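Local atomic coordinates of venom allergen-like (VAL) 4 protein (Schistosoma mansoni, PDB entry 4P27), a protein that binds lipids as a probably secreted member of the SCP/TAPS (CAP) superfamily, although it lacks the prototypical CAP motifs. Residues A[9-12]-A[13-17]; A[18-21]-A[22-26]; A[91-94]-A[95-98]; A[103-106]-A[107-111]; A[127-131]-A[132-136]. One frame throughout, in Å; residues are numbered along the deposited sequence.

Contacts 1 and 2 follow one another along helix 6-22 and its C-terminal turn; contact 3 ends helix 84-93, contact 4 leads into helix 110-115, and contact 5 is the tip of the hairpin of strands 122-130 and 133-141. Contacts 1, 2 and 3 are partly buried, while 4 and 5 are surface contacts. Contact 1 packs on contacts 3 and 5, with Phe-14 on Leu-92 and Ile-11 on Tyr-127 and Ile-136. Contacts 3 and 4 meet largely through polar groups. The chemistry differs: imidazole and cation-pi contacts in contact 1, a salt bridge in contact 2, three-residue backbone bonds and buried Glu-94 in contact 3, a disulfide in contact 4 and paired aromatics in contact 5.

Contact 1: residues A[9-12]-A[13-17]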
# COMPACT_ATOMS: atom_id res chain seq x y z
N ARG A 9 -0.05 -1.01 -13.86
CA ARG A 9 1.26 -0.44 -14.01
C ARG A 9 1.35 0.91 -13.28
O ARG A 9 2.29 1.18 -12.56
CB ARG A 9 1.70 -0.32 -15.50
CG ARG A 9 2.98 0.52 -15.70
CD ARG A 9 4.27 -0.19 -15.25
NE ARG A 9 4.33 -1.55 -15.82
CZ ARG A 9 5.21 -2.52 -15.52
NH1 ARG A 9 6.14 -2.34 -14.60
NH2 ARG A 9 5.10 -3.70 -16.13
N ALA A 10 0.33 1.74 -13.43
CA ALA A 10 0.27 2.96 -12.72
C ALA A 10 0.33 2.74 -11.16
O ALA A 10 0.98 3.52 -10.44
CB ALA A 10 -1.04 3.66 -13.14
N ILE A 11 -0.40 1.73 -10.64
CA ILE A 11 -0.48 1.55 -9.19
C ILE A 11 0.96 1.10 -8.75
O ILE A 11 1.48 1.59 -7.83
CB ILE A 11 -1.50 0.49 -8.85
CG1 ILE A 11 -2.92 1.08 -9.05
CG2 ILE A 11 -1.30 -0.02 -7.38
CD1 ILE A 11 -3.98 -0.02 -9.18
N TYR A 12 1.58 0.18 -9.48
CA TYR A 12 2.95 -0.31 -9.21
C TYR A 12 3.97 0.81 -9.19
O TYR A 12 4.75 0.97 -8.19
CB TYR A 12 3.32 -1.39 -10.26
CG TYR A 12 4.59 -2.16 -9.98
CD1 TYR A 12 5.03 -2.41 -8.63
CD2 TYR A 12 5.37 -2.65 -11.03
CE1 TYR A 12 6.17 -3.15 -8.38
CE2 TYR A 12 6.58 -3.37 -10.79
CZ TYR A 12 6.97 -3.61 -9.47
OH TYR A 12 8.13 -4.31 -9.20
N ASN A 13 3.93 1.67 -10.22
CA ASN A 13 4.91 2.77 -10.24
C ASN A 13 4.67 3.81 -9.14
O ASN A 13 5.59 4.48 -8.67
CB ASN A 13 4.86 3.53 -11.59
CG ASN A 13 5.41 2.72 -12.78
OD1 ASN A 13 4.99 2.98 -13.91
ND2 ASN A 13 6.23 1.72 -12.54
N PHE A 14 3.42 4.08 -8.84
CA PHE A 14 3.11 5.04 -7.78
C PHE A 14 3.72 4.49 -6.44
O PHE A 14 4.33 5.23 -5.70
CB PHE A 14 1.58 5.18 -7.65
CG PHE A 14 1.19 6.30 -6.70
CD1 PHE A 14 1.13 6.08 -5.31
CD2 PHE A 14 0.86 7.56 -7.18
CE1 PHE A 14 0.83 7.11 -4.45
CE2 PHE A 14 0.50 8.61 -6.31
CZ PHE A 14 0.49 8.38 -4.95
N HIS A 15 3.57 3.18 -6.19
CA HIS A 15 4.19 2.60 -4.97
C HIS A 15 5.72 2.66 -4.98
O HIS A 15 6.34 3.07 -4.01
CB HIS A 15 3.78 1.13 -4.80
CG HIS A 15 2.42 0.95 -4.23
ND1 HIS A 15 1.28 1.03 -5.01
CD2 HIS A 15 2.01 0.59 -2.98
CE1 HIS A 15 0.22 0.78 -4.25
NE2 HIS A 15 0.63 0.47 -3.03
N LYS A 16 6.35 2.35 -6.13
CA LYS A 16 7.79 2.55 -6.26
C LYS A 16 8.21 3.97 -5.98
O LYS A 16 9.17 4.19 -5.28
CB LYS A 16 8.30 2.08 -7.65
CG LYS A 16 8.15 0.60 -7.74
CD LYS A 16 9.05 -0.05 -8.78
CE LYS A 16 8.40 0.02 -10.13
NZ LYS A 16 9.26 -0.81 -11.05
N LYS A 17 7.48 4.94 -6.50
CA LYS A 17 7.82 6.32 -6.33
C LYS A 17 7.67 6.78 -4.84
O LYS A 17 8.50 7.51 -4.36
CB LYS A 17 6.86 7.22 -7.13
CG LYS A 17 7.47 8.62 -7.29
CD LYS A 17 6.46 9.69 -7.05
CE LYS A 17 7.13 11.06 -7.04
NZ LYS A 17 6.24 11.96 -6.24
O HOH W 1 7.14 -0.38 -13.60
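The ring of Tyr-12 swings out with CG anti to the backbone N (chi1 -170°), and Lys-16, bent at chi3 (-84°), folds its end back over that ring, one turn further along helix 6-22 of the CAP fold. CE of Lys-16 sits over the centre of one face, 3.9 Å from the ring centroid of Tyr-12, in a CH-pi contact. The ammonium lies off-centre on the same ring: NZ of Lys-16 is 4.3 Å from the Tyr-12 centroid, a cation-pi contact. The phenol OH of Tyr-12 is held elsewhere, by the carbonyl of Leu-39.

On the inner side, ND1 of His-15 gives a nearly straight bond (172°) of 2.9 Å to the carbonyl O of Ile-11. That oxygen lies in the imidazole plane but is approached from above its own carbonyl plane, and it also takes the helical N-H of His-15, so two donors from a single residue grip it. CG2 of Ile-11 runs alongside, 3.6 Å from CE1 of His-15. With ND1 donating back along the helix and NE2 hydrogen-bonded to Tyr-140 OH on strand 133-141, both nitrogens are engaged and the ring's rotation is fixed. Ile-11 itself packs on Ile-84 and Met-88 of helix 84-93, which places this face of the helix in the interior.

On the outer side a water, its position doubtful, links Arg-9 NH1 with Asn-13 ND2 and, weakly, Lys-16 NZ. The aliphatic part of the arginine passes the amide: CD of Arg-9 is 3.5 Å from OD1 of Asn-13.

Contact 2: residues A[18-21]-A[22-26]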
# COMPACT_ATOMS: atom_id res chain seq x y z
N VAL A 18 6.53 6.45 -4.19
CA VAL A 18 6.37 6.73 -2.74
C VAL A 18 7.57 6.21 -1.89
O VAL A 18 8.14 6.89 -1.06
CB VAL A 18 5.08 6.10 -2.23
CG1 VAL A 18 4.93 6.11 -0.69
CG2 VAL A 18 3.94 6.88 -2.85
N ARG A 19 8.00 5.02 -2.17
CA ARG A 19 9.04 4.38 -1.39
C ARG A 19 10.39 5.04 -1.69
O ARG A 19 11.21 5.21 -0.79
CB ARG A 19 9.08 2.87 -1.79
CG ARG A 19 7.92 2.14 -1.05
CD ARG A 19 7.73 0.73 -1.53
NE ARG A 19 8.63 -0.26 -0.90
CZ ARG A 19 8.41 -0.82 0.29
NH1 ARG A 19 9.24 -1.76 0.70
NH2 ARG A 19 7.30 -0.54 1.01
N LYS A 20 10.62 5.40 -2.98
CA LYS A 20 11.82 6.17 -3.31
C LYS A 20 11.80 7.54 -2.63
O LYS A 20 12.78 7.91 -2.12
CB LYS A 20 11.97 6.39 -4.84
CG LYS A 20 13.35 6.96 -5.17
CD LYS A 20 13.74 6.75 -6.63
CE LYS A 20 14.85 7.71 -7.01
NZ LYS A 20 15.35 7.40 -8.37
N ASP A 21 10.69 8.29 -2.72
CA ASP A 21 10.53 9.53 -2.05
C ASP A 21 10.78 9.48 -0.53
O ASP A 21 11.46 10.39 -0.01
CB ASP A 21 9.13 9.99 -2.21
CG ASP A 21 8.88 10.58 -3.58
OD1 ASP A 21 9.83 10.70 -4.32
OD2 ASP A 21 7.73 10.92 -3.87
N VAL A 22 10.18 8.50 0.19
CA VAL A 22 10.37 8.44 1.66
C VAL A 22 11.85 8.17 2.00
O VAL A 22 12.34 8.74 2.99
CB VAL A 22 9.37 7.46 2.38
CG1 VAL A 22 9.76 6.00 2.23
CG2 VAL A 22 9.22 7.83 3.85
N LYS A 23 12.58 7.37 1.20
CA LYS A 23 14.05 7.26 1.39
C LYS A 23 14.89 8.53 1.15
O LYS A 23 16.08 8.52 1.45
CB LYS A 23 14.65 6.22 0.53
CG LYS A 23 14.15 4.89 0.93
CD LYS A 23 15.04 3.82 0.38
CE LYS A 23 14.82 3.74 -1.09
NZ LYS A 23 15.11 2.37 -1.57
N ASN A 24 14.29 9.58 0.61
CA ASN A 24 15.02 10.74 0.13
C ASN A 24 14.37 12.01 0.61
O ASN A 24 14.45 12.99 -0.10
CB ASN A 24 14.98 10.75 -1.40
CG ASN A 24 15.91 9.74 -1.96
OD1 ASN A 24 17.10 9.94 -1.82
ND2 ASN A 24 15.40 8.58 -2.44
N CYS A 25 13.65 11.97 1.75
CA CYS A 25 13.13 13.17 2.41
C CYS A 25 12.04 13.86 1.64
O CYS A 25 11.82 15.04 1.83
CB CYS A 25 14.23 14.20 2.71
SG CYS A 25 15.44 13.65 3.91
N ARG A 26 11.35 13.12 0.79
CA ARG A 26 10.45 13.76 -0.12
C ARG A 26 9.04 13.48 0.34
O ARG A 26 8.11 13.91 -0.32
CB ARG A 26 10.68 13.30 -1.58
CG ARG A 26 11.93 13.91 -2.28
CD ARG A 26 12.00 13.47 -3.78
NE ARG A 26 13.25 12.74 -4.14
CZ ARG A 26 13.34 11.49 -4.63
NH1 ARG A 26 12.25 10.75 -4.82
NH2 ARG A 26 14.53 10.95 -4.90
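Asp-21 and Arg-26 close the C-terminal end of helix 6-22 from both backbone and side chain. The tight part centres on the carbonyl O of Asp-21, which accepts from Asn-24 N at 3.0 Å and from Arg-26 N at 2.8 Å, from opposite faces of its plane. A type I turn from Val-22 to Cys-25 places Asn-24 N; left-handed Cys-25 (phi 68°) carries the chain on to Arg-26, whose six-to-one bond resembles a Schellman-type C-cap, short of the full motif. Beside it, Asn-24 ND2 donates to Lys-20 O at 2.7 Å, close to the amide's own plane.

Arg-26 bends at chi3 (-121°) and offers its edge to the carboxylate. Its NH1 salt bridge to Asp-21 OD1 is modelled very short, so its exact length is doubtful; the two planes stand almost perpendicular. The other carboxylate oxygen, Asp-21 OD2, is salt-bridged to Lys-17 NZ.

The looser, exposed side belongs to Lys-20, whose CE stays 3.9 Å from NH2 of Arg-26. Val-22, by contrast, is buried against Tyr-112 of helix 110-115. Arg-19 turns its guanidinium to the carbonyls of Thr-37, Met-115 and Trp-117. A disulfide from Cys-25 to Cys-158 joins the end of helix 6-22 to the C-terminal tail.

Contact 3: residues A[91-94]-A[95-98]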
# COMPACT_ATOMS: atom_id res chain seq x y z
N TRP A 91 -4.47 7.24 -0.34
CA TRP A 91 -3.69 6.37 0.54
C TRP A 91 -2.42 7.10 1.00
O TRP A 91 -2.08 7.12 2.20
CB TRP A 91 -3.27 5.09 -0.21
CG TRP A 91 -4.37 4.14 -0.49
CD1 TRP A 91 -5.65 4.22 -0.08
CD2 TRP A 91 -4.25 2.96 -1.29
NE1 TRP A 91 -6.39 3.12 -0.60
CE2 TRP A 91 -5.50 2.34 -1.34
CE3 TRP A 91 -3.15 2.34 -1.96
CZ2 TRP A 91 -5.72 1.16 -2.04
CZ3 TRP A 91 -3.40 1.20 -2.65
CH2 TRP A 91 -4.65 0.63 -2.71
N LEU A 92 -1.68 7.67 0.06
CA LEU A 92 -0.42 8.36 0.40
C LEU A 92 -0.58 9.47 1.48
O LEU A 92 0.19 9.56 2.44
CB LEU A 92 0.22 8.93 -0.91
CG LEU A 92 1.36 9.96 -0.68
CD1 LEU A 92 2.56 9.31 -0.00
CD2 LEU A 92 1.81 10.59 -2.01
N GLU A 93 -1.59 10.32 1.32
CA GLU A 93 -1.64 11.56 2.09
C GLU A 93 -2.10 11.29 3.49
O GLU A 93 -2.13 12.20 4.29
CB GLU A 93 -2.62 12.54 1.48
CG GLU A 93 -2.45 12.59 -0.00
CD GLU A 93 -2.11 13.94 -0.47
OE1 GLU A 93 -0.96 14.32 -0.29
OE2 GLU A 93 -3.01 14.58 -0.99
N GLU A 94 -2.44 10.05 3.78
CA GLU A 94 -2.54 9.67 5.15
C GLU A 94 -1.27 9.89 5.91
O GLU A 94 -1.30 9.80 7.14
CB GLU A 94 -2.88 8.19 5.28
CG GLU A 94 -4.24 7.85 4.73
CD GLU A 94 -4.55 6.40 4.99
OE1 GLU A 94 -3.70 5.63 5.54
OE2 GLU A 94 -5.64 6.01 4.62
N TYR A 95 -0.14 10.17 5.23
CA TYR A 95 1.05 10.55 5.97
C TYR A 95 0.85 11.81 6.84
O TYR A 95 1.59 12.00 7.81
CB TYR A 95 2.26 10.75 5.01
CG TYR A 95 2.27 12.05 4.22
CD1 TYR A 95 2.55 13.28 4.83
CD2 TYR A 95 2.04 12.03 2.84
CE1 TYR A 95 2.60 14.45 4.08
CE2 TYR A 95 2.04 13.19 2.09
CZ TYR A 95 2.34 14.40 2.71
OH TYR A 95 2.38 15.54 1.94
N LYS A 96 -0.14 12.66 6.51
CA LYS A 96 -0.48 13.81 7.35
C LYS A 96 -0.98 13.42 8.73
O LYS A 96 -0.98 14.25 9.60
CB LYS A 96 -1.51 14.67 6.67
CG LYS A 96 -0.91 15.31 5.44
CD LYS A 96 -1.94 15.77 4.44
CE LYS A 96 -1.19 16.78 3.60
NZ LYS A 96 -1.76 16.95 2.26
N ASN A 97 -1.40 12.17 8.92
CA ASN A 97 -2.01 11.76 10.14
C ASN A 97 -1.03 11.00 10.96
O ASN A 97 -1.38 10.58 12.06
CB ASN A 97 -3.20 10.85 9.88
CG ASN A 97 -4.24 11.47 8.95
OD1 ASN A 97 -4.46 12.67 8.96
ND2 ASN A 97 -4.89 10.64 8.15
N TYR A 98 0.16 10.75 10.43
CA TYR A 98 1.04 9.74 11.09
C TYR A 98 2.18 10.40 11.84
O TYR A 98 2.79 11.25 11.31
CB TYR A 98 1.58 8.72 10.09
CG TYR A 98 2.43 7.69 10.74
CD1 TYR A 98 1.89 6.83 11.75
CD2 TYR A 98 3.76 7.55 10.42
CE1 TYR A 98 2.64 5.87 12.35
CE2 TYR A 98 4.54 6.57 11.03
CZ TYR A 98 3.97 5.75 11.99
OH TYR A 98 4.74 4.83 12.63
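Leu-92 and Tyr-95 supply the apolar part of this turn at the end of helix 84-93: CD1 of Leu-92 lies 4.0 Å from CD2 of Tyr-95, the two side chains slanting across each other. Tyr-95 holds CG between its backbone N and carbonyl carbon (chi1 76°), which turns the ring back over the preceding turn and places its edge against the carbonyl O of Leu-92. Leu-92 also packs on Phe-14 and Val-18 of helix 6-22, and Tyr-95 on Tyr-112 of helix 110-115.

Backbone hydrogen bonds tighten the winding. Lys-96 N reaches Glu-93 O and Asn-97 N reaches Glu-94 O, each at 3.0 Å, and both donors stand well above the carbonyl plane they meet. These are three-residue steps.

Of the charged groups, Glu-93 and Lys-96 lie on the outer side. They run side by side in the same direction, but their salt bridge is long, with OE1 of Glu-93 3.7 Å from NZ of Lys-96, so it probably contributes little. Glu-94 points inward and is buried: OE2 accepts from Asn-111 ND2 and OE1 from Tyr-112 N. Its OE2 also lies close to Asp-108 OD2. The amide of Asn-97 turns to Asp-108 O.

An alpha-helix tightening into a 3-10 turn before strand 98-99 is a familiar way for a helix to end.

Contact 4: residues A[103-106]-A[107-111]; sequences NQCN and GDCKN
Cys-105 and Cys-109 are joined by a disulfide, SG to SG 2.1 Å, that closes a five-residue loop between strand 104-105 and helix 110-115. SG of Cys-105 stands anti to the backbone N (chi1 -179°), whereas SG of Cys-109 stands anti to its carbonyl carbon; the bond between them turns through a chi3 of 86°, close to the unstrained right angle. The carbonyl O of Gly-107 approaches the Cys-105 sulfur, SG, at 3.1 Å.

No direct hydrogen bond spans the two halves of the loop. A water does the bridging, donating to Cys-105 O at 3.1 Å and accepting from Gly-107 N at 3.0 Å. Gly-107 takes backbone angles at which a CB would strike the carbonyl O of Asn-106, a backbone shape that a side chain would clash with.

One step further out, Asp-108 caps the coming helix. Its OD1 accepts from Lys-110 N at 3.2 Å, the donor standing above the carboxylate plane.

Around this loop, Asn-97 packs against both cysteines, and its backbone bonds with that of Asn-106. Asn-103 OD1 meets Tyr-98 OH and Lys-113 NZ. Strand 104-105 pairs antiparallel with strand 98-99, which follows the end of helix 84-93, while on the other side of the disulfide loop helix 110-115 continues from the Asp-108 cap.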
# COMPACT_ATOMS: atom_id res chain seq x y z
N ASN A 103 4.82 6.73 16.89
CA ASN A 103 4.09 5.70 16.24
C ASN A 103 2.60 5.90 16.49
O ASN A 103 1.94 4.99 16.92
CB ASN A 103 4.50 4.30 16.71
CG ASN A 103 3.90 3.22 15.82
OD1 ASN A 103 3.65 3.46 14.64
ND2 ASN A 103 3.75 2.03 16.32
N GLN A 104 2.07 7.08 16.22
CA GLN A 104 0.70 7.29 16.56
C GLN A 104 0.02 7.91 15.42
O GLN A 104 0.63 8.65 14.66
CB GLN A 104 0.58 8.34 17.67
CG GLN A 104 0.52 7.70 19.04
CD GLN A 104 0.71 8.73 20.14
OE1 GLN A 104 0.43 9.93 19.96
NE2 GLN A 104 1.19 8.28 21.29
N CYS A 105 -1.27 7.68 15.36
CA CYS A 105 -2.04 8.09 14.24
C CYS A 105 -3.23 8.91 14.73
O CYS A 105 -3.98 8.47 15.58
CB CYS A 105 -2.50 6.84 13.45
SG CYS A 105 -3.46 7.30 11.99
N ASN A 106 -3.40 10.06 14.12
CA ASN A 106 -4.60 10.82 14.12
C ASN A 106 -5.59 10.59 12.95
O ASN A 106 -5.52 11.28 11.95
CB ASN A 106 -4.19 12.30 14.17
CG ASN A 106 -5.35 13.20 14.50
OD1 ASN A 106 -6.09 12.96 15.45
ND2 ASN A 106 -5.55 14.22 13.69
N GLY A 107 -6.55 9.68 13.11
CA GLY A 107 -7.39 9.24 11.98
C GLY A 107 -6.86 7.93 11.39
O GLY A 107 -6.55 7.00 12.10
N ASP A 108 -6.74 7.88 10.08
CA ASP A 108 -6.33 6.64 9.42
C ASP A 108 -4.98 6.83 8.75
O ASP A 108 -4.82 7.74 7.97
CB ASP A 108 -7.36 6.19 8.39
CG ASP A 108 -7.14 4.71 7.91
OD1 ASP A 108 -6.45 3.88 8.57
OD2 ASP A 108 -7.68 4.35 6.86
N CYS A 109 -4.06 5.95 9.12
CA CYS A 109 -2.69 5.80 8.66
C CYS A 109 -2.42 4.44 8.04
O CYS A 109 -1.31 4.25 7.58
CB CYS A 109 -1.73 5.94 9.89
SG CYS A 109 -1.96 7.62 10.53
N LYS A 110 -3.36 3.50 8.05
CA LYS A 110 -3.02 2.12 7.67
C LYS A 110 -2.57 2.02 6.21
O LYS A 110 -1.71 1.24 5.92
CB LYS A 110 -4.18 1.14 7.69
CG LYS A 110 -5.04 0.91 8.90
CD LYS A 110 -6.29 0.16 8.34
CE LYS A 110 -7.32 -0.18 9.42
NZ LYS A 110 -6.79 0.26 10.75
N ASN A 111 -3.20 2.75 5.29
CA ASN A 111 -2.82 2.60 3.88
C ASN A 111 -1.41 3.16 3.66
O ASN A 111 -0.61 2.53 3.05
CB ASN A 111 -3.85 3.37 3.02
CG ASN A 111 -5.24 2.77 3.17
OD1 ASN A 111 -5.40 1.58 3.03
ND2 ASN A 111 -6.23 3.58 3.55
O HOH W 2 -7.04 8.35 15.81

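Contact 5: residues A[127-131]-A[132-136]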
# COMPACT_ATOMS: atom_id res chain seq x y z
N TYR A 127 -8.42 -4.36 -9.69
CA TYR A 127 -9.49 -3.38 -9.51
C TYR A 127 -10.69 -3.65 -10.43
O TYR A 127 -10.53 -4.33 -11.41
CB TYR A 127 -8.99 -1.99 -9.65
CG TYR A 127 -8.45 -1.66 -10.99
CD1 TYR A 127 -9.31 -1.14 -12.05
CD2 TYR A 127 -7.08 -1.86 -11.27
CE1 TYR A 127 -8.75 -0.81 -13.33
CE2 TYR A 127 -6.53 -1.56 -12.51
CZ TYR A 127 -7.35 -1.06 -13.56
OH TYR A 127 -6.67 -0.78 -14.74
N GLU A 128 -11.88 -3.16 -10.10
CA GLU A 128 -13.00 -3.48 -10.95
C GLU A 128 -13.84 -2.26 -10.95
O GLU A 128 -13.95 -1.56 -9.92
CB GLU A 128 -13.76 -4.72 -10.42
CG GLU A 128 -15.10 -5.02 -11.07
CD GLU A 128 -14.91 -5.91 -12.29
OE1 GLU A 128 -13.83 -5.82 -12.87
OE2 GLU A 128 -15.81 -6.70 -12.67
N LYS A 129 -14.48 -2.01 -12.08
CA LYS A 129 -15.31 -0.81 -12.13
C LYS A 129 -16.70 -1.20 -11.62
O LYS A 129 -17.29 -2.22 -12.02
CB LYS A 129 -15.37 -0.26 -13.56
CG LYS A 129 -16.17 1.02 -13.64
CD LYS A 129 -15.32 2.22 -13.37
CE LYS A 129 -16.10 3.49 -13.74
NZ LYS A 129 -16.74 3.34 -15.09
N CYS A 130 -17.21 -0.47 -10.67
CA CYS A 130 -18.39 -1.05 -9.99
C CYS A 130 -19.40 0.10 -10.00
O CYS A 130 -19.64 0.71 -8.98
CB CYS A 130 -18.10 -1.40 -8.53
SG CYS A 130 -16.92 -2.71 -8.28
N GLY A 131 -19.96 0.44 -11.14
CA GLY A 131 -20.74 1.67 -11.21
C GLY A 131 -19.82 2.81 -11.44
O GLY A 131 -18.91 2.72 -12.27
N LYS A 132 -20.09 3.89 -10.73
CA LYS A 132 -19.43 5.13 -10.89
C LYS A 132 -17.93 4.94 -10.51
O LYS A 132 -17.04 5.42 -11.23
CB LYS A 132 -20.11 6.12 -9.95
CG LYS A 132 -19.52 7.53 -9.99
CD LYS A 132 -20.36 8.53 -9.18
CE LYS A 132 -19.65 9.02 -7.91
NZ LYS A 132 -18.14 8.97 -7.97
N ASN A 133 -17.66 4.19 -9.43
CA ASN A 133 -16.30 4.01 -8.86
C ASN A 133 -15.62 2.66 -9.15
O ASN A 133 -16.28 1.65 -9.55
CB ASN A 133 -16.40 4.28 -7.37
CG ASN A 133 -16.67 5.76 -7.09
OD1 ASN A 133 -16.62 6.59 -7.99
ND2 ASN A 133 -16.88 6.10 -5.86
N TYR A 134 -14.30 2.64 -8.90
CA TYR A 134 -13.50 1.41 -8.86
C TYR A 134 -13.57 0.97 -7.40
O TYR A 134 -13.54 1.81 -6.51
CB TYR A 134 -12.06 1.77 -9.23
CG TYR A 134 -11.86 2.01 -10.71
CD1 TYR A 134 -11.92 0.94 -11.60
CD2 TYR A 134 -11.65 3.29 -11.21
CE1 TYR A 134 -11.74 1.15 -12.95
CE2 TYR A 134 -11.43 3.50 -12.56
CZ TYR A 134 -11.51 2.45 -13.41
OH TYR A 134 -11.33 2.63 -14.75
N LEU A 135 -13.67 -0.33 -7.18
CA LEU A 135 -13.10 -1.01 -6.03
C LEU A 135 -11.64 -1.41 -6.40
O LEU A 135 -11.43 -2.18 -7.32
CB LEU A 135 -13.94 -2.23 -5.71
CG LEU A 135 -13.44 -2.97 -4.43
CD1 LEU A 135 -13.26 -2.05 -3.23
CD2 LEU A 135 -14.49 -3.96 -4.08
N ILE A 136 -10.66 -0.77 -5.76
CA ILE A 136 -9.24 -1.14 -5.89
C ILE A 136 -8.73 -1.91 -4.63
O ILE A 136 -8.99 -1.46 -3.49
CB ILE A 136 -8.44 0.12 -6.04
CG1 ILE A 136 -9.01 0.93 -7.22
CG2 ILE A 136 -6.94 -0.20 -6.19
CD1 ILE A 136 -8.70 2.40 -7.10
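Tyr-127 and Tyr-134 form the aromatic part of this hairpin end, an offset edge-to-face pair with centroids 5.2 Å apart and planes at 84°. The edge of Tyr-127 is directed at the face of Tyr-134, offset from its centre, CD1 to CD1 at 3.4 Å. Lys-129 adds a CH-pi contact, CD lying 3.9 Å from the Tyr-134 centroid over a ring face and offset toward the rim. Its chain bends at chi2 (87°), which carries CD across the ring; the NZ is too distant for more than a weak attraction. All three side chains share one side of the sheet with Ile-136, whose CG1 touches CB of Tyr-127 at 3.8 Å.

Cys-130 and Leu-135 lie on the other side, SG to CB at 4.0 Å. Cys-130 is bonded to Cys-56 through a disulfide.

Backbone pairing is antiparallel. Glu-128 and Leu-135 exchange two hydrogen bonds of 3.0 Å, N to O in each direction, while Lys-129 with Tyr-134 and Tyr-127 with Ile-136 are non-hydrogen-bonded pairs. Near the turn the pairing is irregular, with a short bond from Cys-130 N to Asn-133 O. Gly-131 turns the chain at angles where a CB would run into its neighbours' backbone.

Strand 133-141 also pairs with strand 75-81, and Ile-136 packs on helix 84-93. This is a beta hairpin with a tight turn, the central two strands of the mixed sheet in the CAP alpha-beta-alpha sandwich.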